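Hypothetical protein PA3499 (Pseudomonas aeruginosa, PDB 2IG8) is of unknown function but belongs to the YjgF-like clan of small alpha/beta proteins and is assembled from three chains. Local coordinates at residues T36-P39 with A40-Q43; A57-V60 with L61-K65; D92-G95 with R96-E100. All coordinates share one frame; numbering follows the deposited sequence.

In the fold
All three contacts are local, made between neighbouring turns of one chain, and they follow each other in series. Contact 1 lies where strand 29-36 gives way to helix 40-46, contact 2 in the middle of helix 53-70, and contact 3 on helix 91-101, between strands 78-85 and 110-115 of a beta-alpha-beta unit. Helix 53-70 packs on strands 29-36 and 126-133 of the mixed sheet, helix 91-101 on strand 78-85. The centres of contacts 1 and 2 are about 12 Å apart, as are those of 2 and 3; 1 and 3, about 19 Å apart, do not touch. Helix 53-70 therefore joins the set: Lys63 reaches the loop of contact 1, and Ala57 and Leu58 pack on helix 91-101.

Contact 1 (T36-P39 with A40-Q43); sequences TAHP and ATRQ
Ala37 O and Pro39 O take amide hydrogens of Thr41 and Gln43 at the start of helix 40-46. Ala37 O receives Thr41 N at 3.0 Å, and Pro39 O receives Gln43 N at 3.1 Å in a nearly straight bond (171°). Arg42 N adds a weak bond to Pro39 O. Thr41 OG1 lies between the backbone N and the carbonyl carbon (chi1 45°), which turns the hydroxyl back toward the loop for a second, weak bond to Ala37 O.

Just before the helix, Thr36 forms an ST turn: its OG1 accepts from His38 N at 3.3 Å. Proline is the residue that most readily takes a cis peptide bond, and the one before Pro39 bends the chain into the first helical turn.

Among the carbon contacts, Ala37 CB meets Thr41 CG2 at 3.5 Å, tighter than usual van der Waals contact, and both side chains also pack on Gln56 of helix 53-70, where small groups fit.

The flat groups come together farther out. His38 NE2 sits over the centre of one face of the Arg42 guanidinium, 3.9 Å from Arg42 CZ, with the two planes 73° apart. Pro39 CB covers a face of the imidazole, which also stacks with Phe121, while Arg42 NE forms a salt bridge with Glu123.

Contact 2 (A57-V60 with L61-K65); sequences ALVV and LGKVK
Leu61 and Val60 bury the most surface in this contact, two turns in the middle of helix 53-70. Leu61 N donates to Ala57 O at 2.8 Å, nearly straight at 171°, and the leucine side chain lies along the same carbonyl. With CG anti to its own carbonyl carbon (chi1 -66°), the chain leans back toward the preceding turn, bringing Leu61 CG to 3.4 Å from Ala57 O. Its branched end then packs on Ile128 of strand 126-133 and on Phe101 of helix 91-101, a buried setting that suits a branched, purely apolar side chain.

Val60 is buried too. Val60 O accepts from Val64 N at 3.0 Å, and Val64 CG2 stands 3.6 Å from Val60 O. Beyond the helix, the Val60 side chain meets Met35 and Ile128, and Val64 meets Met32 and Ala130; the compact branched side chains let the helix lie close on strands 29-36 and 126-133.

Val59 turns to another flank. Val59 O takes Lys63 N at 3.0 Å, and the two side chains run alongside, pointing the same way, with Val59 CG1 4.1 Å from Lys63 CE. The lysine chain is extended beyond CG, so its methylenes pass the valine and carry NZ to Thr36 O, to which it is hydrogen-bonded. Between these residues Gly62 N bonds to Leu58 O at 2.9 Å, keeping the run of bonds unbroken with no side chain on this partly exposed flank.

Chemically, the sides of the helix differ: Val60, Leu61 and Val64 pack on the sheet, while Val59 and Lys63 lie toward the loop, the lysine combining an apolar stem with a charged end that ties the helix to Thr36, where strand 29-36 runs into the loop.

Contact 3 (D92-G95 with R96-E100); sequences DAIG and RARQE
Four successive i to i+4 bonds join these two turns of helix 91-101: Arg96 N to Asp92 O, Ala97 N to Ala93 O, Arg98 N to Ile94 O and Gln99 N to Gly95 O. Arg98 N to Ile94 O and Gln99 N to Gly95 O are the shortest, each 2.9 Å. The helix is the crossover of a beta-alpha-beta unit between strands 78-85 and 110-115.

Ile94 and Arg98 carry the side-chain contact. Ile94 CG2 lies 3.9 Å above one face of the Arg98 guanidinium, toward its rim, while Gly95, with no side chain, presents its CA to the edge of that group. The bend at chi3 (-72°) folds the arginine back over this turn. Arg98 NE and NH2 make weak hydrogen bonds to Ser19 of a second subunit and to Ser111 of the same chain, respectively.

On another flank, Arg96 extends its chain back along the helix, Arg96 NH1 coming 3.6 Å from Asp92 O. Small Ala97 instead suits close packing on helix 53-70.

Arg98 thus has apolar cover on a guanidinium face and weak polar bonds at its nitrogens, and it probably sits as a positive charge at the interface, where it also packs on Trp20 of the second subunit.

Contact 1 (T36-P39 with A40-Q43)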
ATOM      1  N   THR B  36       0.980 -15.200  -0.056  1.00 20.52           N
ATOM      2  CA  THR B  36       2.120 -15.794   0.612  1.00 20.11           C
ATOM      3  C   THR B  36       2.311 -17.229   0.093  1.00 20.29           C
ATOM      4  O   THR B  36       1.434 -17.780  -0.607  1.00 19.25           O
ATOM      5  CB  THR B  36       1.940 -15.875   2.133  1.00 20.99           C
ATOM      6  OG1 THR B  36       1.064 -16.963   2.443  1.00 19.71           O
ATOM      7  CG2 THR B  36       1.393 -14.569   2.730  1.00 20.13           C
ATOM      8  N   ALA B  37       3.439 -17.835   0.469  1.00 18.86           N
ATOM      9  CA  ALA B  37       3.756 -19.180   0.034  1.00 18.84           C
ATOM     10  C   ALA B  37       3.208 -20.276   0.986  1.00 18.01           C
ATOM     11  O   ALA B  37       3.520 -21.435   0.832  1.00 18.25           O
ATOM     12  CB  ALA B  37       5.288 -19.329  -0.195  1.00 17.60           C
ATOM     13  N   HIS B  38       2.368 -19.902   1.941  1.00 18.42           N
ATOM     14  CA  HIS B  38       1.669 -20.861   2.805  1.00 18.93           C
ATOM     15  C   HIS B  38       0.453 -21.413   2.028  1.00 19.15           C
ATOM     16  O   HIS B  38      -0.252 -20.652   1.383  1.00 19.65           O
ATOM     17  CB  HIS B  38       1.193 -20.157   4.079  1.00 19.14           C
ATOM     18  CG  HIS B  38       0.525 -21.064   5.071  1.00 18.97           C
ATOM     19  ND1 HIS B  38      -0.842 -21.154   5.185  1.00 24.39           N
ATOM     20  CD2 HIS B  38       1.034 -21.923   5.982  1.00 20.64           C
ATOM     21  CE1 HIS B  38      -1.149 -22.032   6.127  1.00 21.43           C
ATOM     22  NE2 HIS B  38      -0.029 -22.525   6.618  1.00 21.56           N
ATOM     23  N   PRO B  39       0.143 -22.705   2.161  1.00 18.85           N
ATOM     24  CA  PRO B  39       0.736 -23.756   3.015  1.00 18.05           C
ATOM     25  C   PRO B  39       1.927 -24.540   2.491  1.00 17.34           C
ATOM     26  O   PRO B  39       2.442 -25.378   3.231  1.00 17.62           O
ATOM     27  CB  PRO B  39      -0.450 -24.692   3.261  1.00 17.70           C
ATOM     28  CG  PRO B  39      -1.244 -24.616   1.985  1.00 17.41           C
ATOM     29  CD  PRO B  39      -1.102 -23.177   1.509  1.00 18.37           C
ATOM     30  N   ALA B  40       2.396 -24.254   1.269  1.00 17.41           N
ATOM     31  CA  ALA B  40       3.554 -24.935   0.700  1.00 17.52           C
ATOM     32  C   ALA B  40       4.772 -24.817   1.634  1.00 18.18           C
ATOM     33  O   ALA B  40       5.530 -25.781   1.790  1.00 18.35           O
ATOM     34  CB  ALA B  40       3.869 -24.371  -0.685  1.00 17.45           C
ATOM     35  N   THR B  41       4.930 -23.637   2.246  1.00 17.92           N
ATOM     36  CA  THR B  41       6.021 -23.352   3.187  1.00 17.63           C
ATOM     37  C   THR B  41       5.952 -24.245   4.419  1.00 18.25           C
ATOM     38  O   THR B  41       6.986 -24.651   4.938  1.00 18.09           O
ATOM     39  CB  THR B  41       6.051 -21.895   3.651  1.00 17.06           C
ATOM     40  OG1 THR B  41       4.730 -21.430   4.010  1.00 17.25           O
ATOM     41  CG2 THR B  41       6.642 -20.982   2.562  1.00 15.09           C
ATOM     42  N   ARG B  42       4.741 -24.532   4.902  1.00 18.23           N
ATOM     43  CA  ARG B  42       4.604 -25.418   6.070  1.00 19.33           C
ATOM     44  C   ARG B  42       4.976 -26.848   5.733  1.00 19.88           C
ATOM     45  O   ARG B  42       5.725 -27.522   6.477  1.00 20.92           O
ATOM     46  CB  ARG B  42       3.187 -25.339   6.671  1.00 19.13           C
ATOM     47  CG  ARG B  42       3.017 -26.260   7.866  1.00 19.09           C
ATOM     48  CD  ARG B  42       1.985 -25.757   8.853  1.00 21.44           C
ATOM     49  NE  ARG B  42       2.389 -24.463   9.385  1.00 25.07           N
ATOM     50  CZ  ARG B  42       1.591 -23.597  10.016  1.00 26.28           C
ATOM     51  NH1 ARG B  42       0.303 -23.886  10.236  1.00 25.71           N
ATOM     52  NH2 ARG B  42       2.088 -22.434  10.437  1.00 25.40           N
ATOM     53  N   GLN B  43       4.467 -27.337   4.606  1.00 21.14           N
ATOM     54  CA  GLN B  43       4.848 -28.664   4.105  1.00 20.68           C
ATOM     55  C   GLN B  43       6.391 -28.783   3.930  1.00 19.63           C
ATOM     56  O   GLN B  43       7.020 -29.750   4.408  1.00 19.14           O
ATOM     57  CB  GLN B  43       4.102 -28.938   2.783  1.00 21.11           C
ATOM     58  CG  GLN B  43       4.647 -30.116   1.918  1.00 22.85           C
ATOM     59  CD  GLN B  43       4.060 -30.133   0.465  1.00 23.11           C
ATOM     60  OE1 GLN B  43       4.010 -29.101  -0.250  1.00 32.25           O
ATOM     61  NE2 GLN B  43       3.673 -31.302   0.031  1.00 30.49           N
TER

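Contact 2 (A57-V60 with L61-K65)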
ATOM      1  N   ALA B  57       9.136 -16.429  -3.090  1.00 18.17           N
ATOM      2  CA  ALA B  57       8.651 -15.330  -3.940  1.00 18.60           C
ATOM      3  C   ALA B  57       8.057 -15.889  -5.238  1.00 18.92           C
ATOM      4  O   ALA B  57       7.027 -15.429  -5.696  1.00 19.09           O
ATOM      5  CB  ALA B  57       9.751 -14.320  -4.218  1.00 17.86           C
ATOM      6  N   LEU B  58       8.663 -16.928  -5.776  1.00 18.70           N
ATOM      7  CA  LEU B  58       8.118 -17.585  -6.970  1.00 18.91           C
ATOM      8  C   LEU B  58       6.764 -18.271  -6.745  1.00 18.52           C
ATOM      9  O   LEU B  58       5.891 -18.242  -7.626  1.00 18.31           O
ATOM     10  CB  LEU B  58       9.118 -18.582  -7.546  1.00 18.82           C
ATOM     11  CG  LEU B  58      10.344 -18.052  -8.309  1.00 20.41           C
ATOM     12  CD1 LEU B  58      11.284 -19.194  -8.669  1.00 20.04           C
ATOM     13  CD2 LEU B  58       9.925 -17.256  -9.529  1.00 21.28           C
ATOM     14  N   VAL B  59       6.600 -18.949  -5.608  1.00 18.32           N
ATOM     15  CA  VAL B  59       5.307 -19.507  -5.245  1.00 18.76           C
ATOM     16  C   VAL B  59       4.261 -18.402  -5.140  1.00 18.45           C
ATOM     17  O   VAL B  59       3.153 -18.559  -5.659  1.00 18.09           O
ATOM     18  CB  VAL B  59       5.367 -20.326  -3.918  1.00 19.04           C
ATOM     19  CG1 VAL B  59       3.950 -20.624  -3.376  1.00 20.21           C
ATOM     20  CG2 VAL B  59       6.217 -21.611  -4.120  1.00 19.36           C
ATOM     21  N   VAL B  60       4.624 -17.291  -4.490  1.00 18.73           N
ATOM     22  CA  VAL B  60       3.740 -16.146  -4.330  1.00 18.94           C
ATOM     23  C   VAL B  60       3.338 -15.582  -5.684  1.00 19.25           C
ATOM     24  O   VAL B  60       2.147 -15.424  -5.946  1.00 19.38           O
ATOM     25  CB  VAL B  60       4.378 -15.024  -3.453  1.00 19.29           C
ATOM     26  CG1 VAL B  60       3.563 -13.696  -3.538  1.00 18.58           C
ATOM     27  CG2 VAL B  60       4.452 -15.489  -1.994  1.00 18.20           C
ATOM     28  N   LEU B  61       4.326 -15.314  -6.552  1.00 19.71           N
ATOM     29  CA  LEU B  61       4.034 -14.825  -7.899  1.00 19.90           C
ATOM     30  C   LEU B  61       3.170 -15.818  -8.712  1.00 20.09           C
ATOM     31  O   LEU B  61       2.268 -15.400  -9.423  1.00 19.05           O
ATOM     32  CB  LEU B  61       5.334 -14.423  -8.647  1.00 20.40           C
ATOM     33  CG  LEU B  61       6.076 -13.206  -8.047  1.00 20.98           C
ATOM     34  CD1 LEU B  61       7.513 -13.072  -8.612  1.00 23.25           C
ATOM     35  CD2 LEU B  61       5.250 -11.890  -8.246  1.00 22.29           C
ATOM     36  N   GLY B  62       3.401 -17.129  -8.559  1.00 20.65           N
ATOM     37  CA  GLY B  62       2.499 -18.156  -9.132  1.00 20.72           C
ATOM     38  C   GLY B  62       1.059 -18.051  -8.657  1.00 20.95           C
ATOM     39  O   GLY B  62       0.127 -18.270  -9.433  1.00 20.51           O
ATOM     40  N   LYS B  63       0.859 -17.727  -7.380  1.00 20.66           N
ATOM     41  CA  LYS B  63      -0.489 -17.505  -6.856  1.00 21.20           C
ATOM     42  C   LYS B  63      -1.161 -16.275  -7.506  1.00 21.55           C
ATOM     43  O   LYS B  63      -2.305 -16.349  -7.957  1.00 21.66           O
ATOM     44  CB  LYS B  63      -0.469 -17.386  -5.335  1.00 21.19           C
ATOM     45  CG  LYS B  63      -0.164 -18.722  -4.664  1.00 21.68           C
ATOM     46  CD  LYS B  63      -0.308 -18.670  -3.143  1.00 22.20           C
ATOM     47  CE  LYS B  63       0.006 -20.044  -2.558  1.00 25.32           C
ATOM     48  NZ  LYS B  63      -0.100 -20.019  -1.139  1.00 29.25           N
ATOM     49  N   VAL B  64      -0.420 -15.173  -7.566  1.00 21.17           N
ATOM     50  CA  VAL B  64      -0.883 -13.978  -8.277  1.00 20.61           C
ATOM     51  C   VAL B  64      -1.299 -14.328  -9.712  1.00 20.84           C
ATOM     52  O   VAL B  64      -2.370 -13.934 -10.169  1.00 21.80           O
ATOM     53  CB  VAL B  64       0.195 -12.881  -8.256  1.00 19.95           C
ATOM     54  CG1 VAL B  64      -0.209 -11.701  -9.173  1.00 18.46           C
ATOM     55  CG2 VAL B  64       0.433 -12.428  -6.796  1.00 18.49           C
ATOM     56  N   LYS B  65      -0.467 -15.091 -10.414  1.00 21.21           N
ATOM     57  CA  LYS B  65      -0.799 -15.525 -11.770  1.00 21.23           C
ATOM     58  C   LYS B  65      -2.065 -16.376 -11.857  1.00 20.85           C
ATOM     59  O   LYS B  65      -2.840 -16.247 -12.816  1.00 18.98           O
ATOM     60  CB  LYS B  65       0.388 -16.268 -12.354  1.00 21.27           C
ATOM     61  CG  LYS B  65       0.142 -16.858 -13.713  1.00 22.31           C
ATOM     62  CD  LYS B  65       1.467 -17.165 -14.360  1.00 25.06           C
ATOM     63  CE  LYS B  65       1.486 -18.476 -15.059  1.00 29.82           C
ATOM     64  NZ  LYS B  65       0.616 -18.524 -16.216  1.00 32.38           N
TER

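Contact 3 (D92-G95 with R96-E100)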
ATOM      1  N   ASP B  92      17.491  -9.198  -2.794  1.00 20.09           N
ATOM      2  CA  ASP B  92      18.021  -9.621  -4.087  1.00 21.16           C
ATOM      3  C   ASP B  92      17.434 -10.964  -4.555  1.00 20.19           C
ATOM      4  O   ASP B  92      17.469 -11.268  -5.739  1.00 19.85           O
ATOM      5  CB  ASP B  92      19.523  -9.702  -4.060  1.00 21.22           C
ATOM      6  CG  ASP B  92      20.181  -8.327  -4.001  1.00 25.09           C
ATOM      7  OD1 ASP B  92      19.463  -7.309  -4.280  1.00 28.52           O
ATOM      8  OD2 ASP B  92      21.402  -8.286  -3.713  1.00 22.70           O
ATOM      9  N   ALA B  93      16.975 -11.767  -3.606  1.00 19.63           N
ATOM     10  CA  ALA B  93      16.328 -13.044  -3.886  1.00 19.48           C
ATOM     11  C   ALA B  93      14.965 -12.771  -4.512  1.00 19.33           C
ATOM     12  O   ALA B  93      14.554 -13.488  -5.417  1.00 20.27           O
ATOM     13  CB  ALA B  93      16.195 -13.851  -2.646  1.00 19.59           C
ATOM     14  N   ILE B  94      14.244 -11.772  -3.998  1.00 20.09           N
ATOM     15  CA  ILE B  94      13.005 -11.333  -4.622  1.00 20.56           C
ATOM     16  C   ILE B  94      13.305 -10.810  -6.051  1.00 20.54           C
ATOM     17  O   ILE B  94      12.583 -11.135  -7.018  1.00 20.02           O
ATOM     18  CB  ILE B  94      12.260 -10.281  -3.727  1.00 21.17           C
ATOM     19  CG1 ILE B  94      11.440 -10.921  -2.593  1.00 22.00           C
ATOM     20  CG2 ILE B  94      11.254  -9.544  -4.546  1.00 20.03           C
ATOM     21  CD1 ILE B  94      11.962 -12.020  -1.782  1.00 21.65           C
ATOM     22  N   GLY B  95      14.374 -10.038  -6.206  1.00 20.89           N
ATOM     23  CA  GLY B  95      14.823  -9.617  -7.551  1.00 20.73           C
ATOM     24  C   GLY B  95      15.005 -10.776  -8.539  1.00 21.41           C
ATOM     25  O   GLY B  95      14.490 -10.748  -9.665  1.00 20.13           O
ATOM     26  N   ARG B  96      15.665 -11.835  -8.091  1.00 21.38           N
ATOM     27  CA  ARG B  96      15.900 -13.001  -8.917  1.00 21.72           C
ATOM     28  C   ARG B  96      14.598 -13.657  -9.326  1.00 21.25           C
ATOM     29  O   ARG B  96      14.440 -13.983 -10.475  1.00 19.73           O
ATOM     30  CB  ARG B  96      16.710 -14.035  -8.164  1.00 22.35           C
ATOM     31  CG  ARG B  96      18.171 -13.884  -8.303  1.00 25.57           C
ATOM     32  CD  ARG B  96      18.878 -15.053  -7.634  1.00 25.52           C
ATOM     33  NE  ARG B  96      20.340 -14.927  -7.713  1.00 27.14           N
ATOM     34  CZ  ARG B  96      21.072 -14.065  -7.008  1.00 25.82           C
ATOM     35  NH1 ARG B  96      20.510 -13.173  -6.153  1.00 25.20           N
ATOM     36  NH2 ARG B  96      22.380 -14.098  -7.174  1.00 20.42           N
ATOM     37  N   ALA B  97      13.674 -13.791  -8.371  1.00 20.46           N
ATOM     38  CA  ALA B  97      12.334 -14.333  -8.623  1.00 21.39           C
ATOM     39  C   ALA B  97      11.596 -13.533  -9.708  1.00 21.45           C
ATOM     40  O   ALA B  97      11.043 -14.093 -10.658  1.00 19.51           O
ATOM     41  CB  ALA B  97      11.516 -14.369  -7.352  1.00 19.78           C
ATOM     42  N   ARG B  98      11.637 -12.206  -9.579  1.00 20.87           N
ATOM     43  CA  ARG B  98      11.037 -11.343 -10.562  1.00 21.00           C
ATOM     44  C   ARG B  98      11.672 -11.477 -11.945  1.00 20.84           C
ATOM     45  O   ARG B  98      10.944 -11.518 -12.962  1.00 20.59           O
ATOM     46  CB  ARG B  98      11.059  -9.901 -10.088  1.00 20.51           C
ATOM     47  CG  ARG B  98      10.021  -9.645  -9.020  1.00 20.13           C
ATOM     48  CD  ARG B  98       9.842  -8.164  -8.769  1.00 22.13           C
ATOM     49  NE  ARG B  98      10.984  -7.583  -8.079  1.00 20.98           N
ATOM     50  CZ  ARG B  98      10.927  -6.528  -7.265  1.00 24.15           C
ATOM     51  NH1 ARG B  98      12.035  -6.104  -6.677  1.00 25.95           N
ATOM     52  NH2 ARG B  98       9.788  -5.890  -7.040  1.00 25.79           N
ATOM     53  N   GLN B  99      12.991 -11.565 -12.013  1.00 20.46           N
ATOM     54  CA  GLN B  99      13.643 -11.719 -13.324  1.00 21.17           C
ATOM     55  C   GLN B  99      13.140 -12.994 -13.998  1.00 21.79           C
ATOM     56  O   GLN B  99      12.877 -13.016 -15.200  1.00 22.00           O
ATOM     57  CB  GLN B  99      15.162 -11.751 -13.202  1.00 22.02           C
ATOM     58  CG  GLN B  99      15.750 -10.381 -12.814  1.00 23.36           C
ATOM     59  CD  GLN B  99      15.787  -9.376 -13.948  1.00 24.95           C
ATOM     60  OE1 GLN B  99      15.536  -9.693 -15.105  1.00 24.94           O
ATOM     61  NE2 GLN B  99      16.098  -8.132 -13.605  1.00 29.90           N
ATOM     62  N   GLU B 100      12.970 -14.060 -13.221  1.00 21.59           N
ATOM     63  CA  GLU B 100      12.530 -15.324 -13.801  1.00 22.44           C
ATOM     64  C   GLU B 100      11.059 -15.306 -14.181  1.00 21.61           C
ATOM     65  O   GLU B 100      10.697 -15.736 -15.267  1.00 22.42           O
ATOM     66  CB  GLU B 100      12.877 -16.491 -12.856  1.00 22.12           C
ATOM     67  CG  GLU B 100      14.362 -16.641 -12.711  1.00 25.64           C
ATOM     68  CD  GLU B 100      14.809 -17.639 -11.629  1.00 27.79           C
ATOM     69  OE1 GLU B 100      13.967 -18.122 -10.832  1.00 31.93           O
ATOM     70  OE2 GLU B 100      16.035 -17.889 -11.584  1.00 33.11           O
TER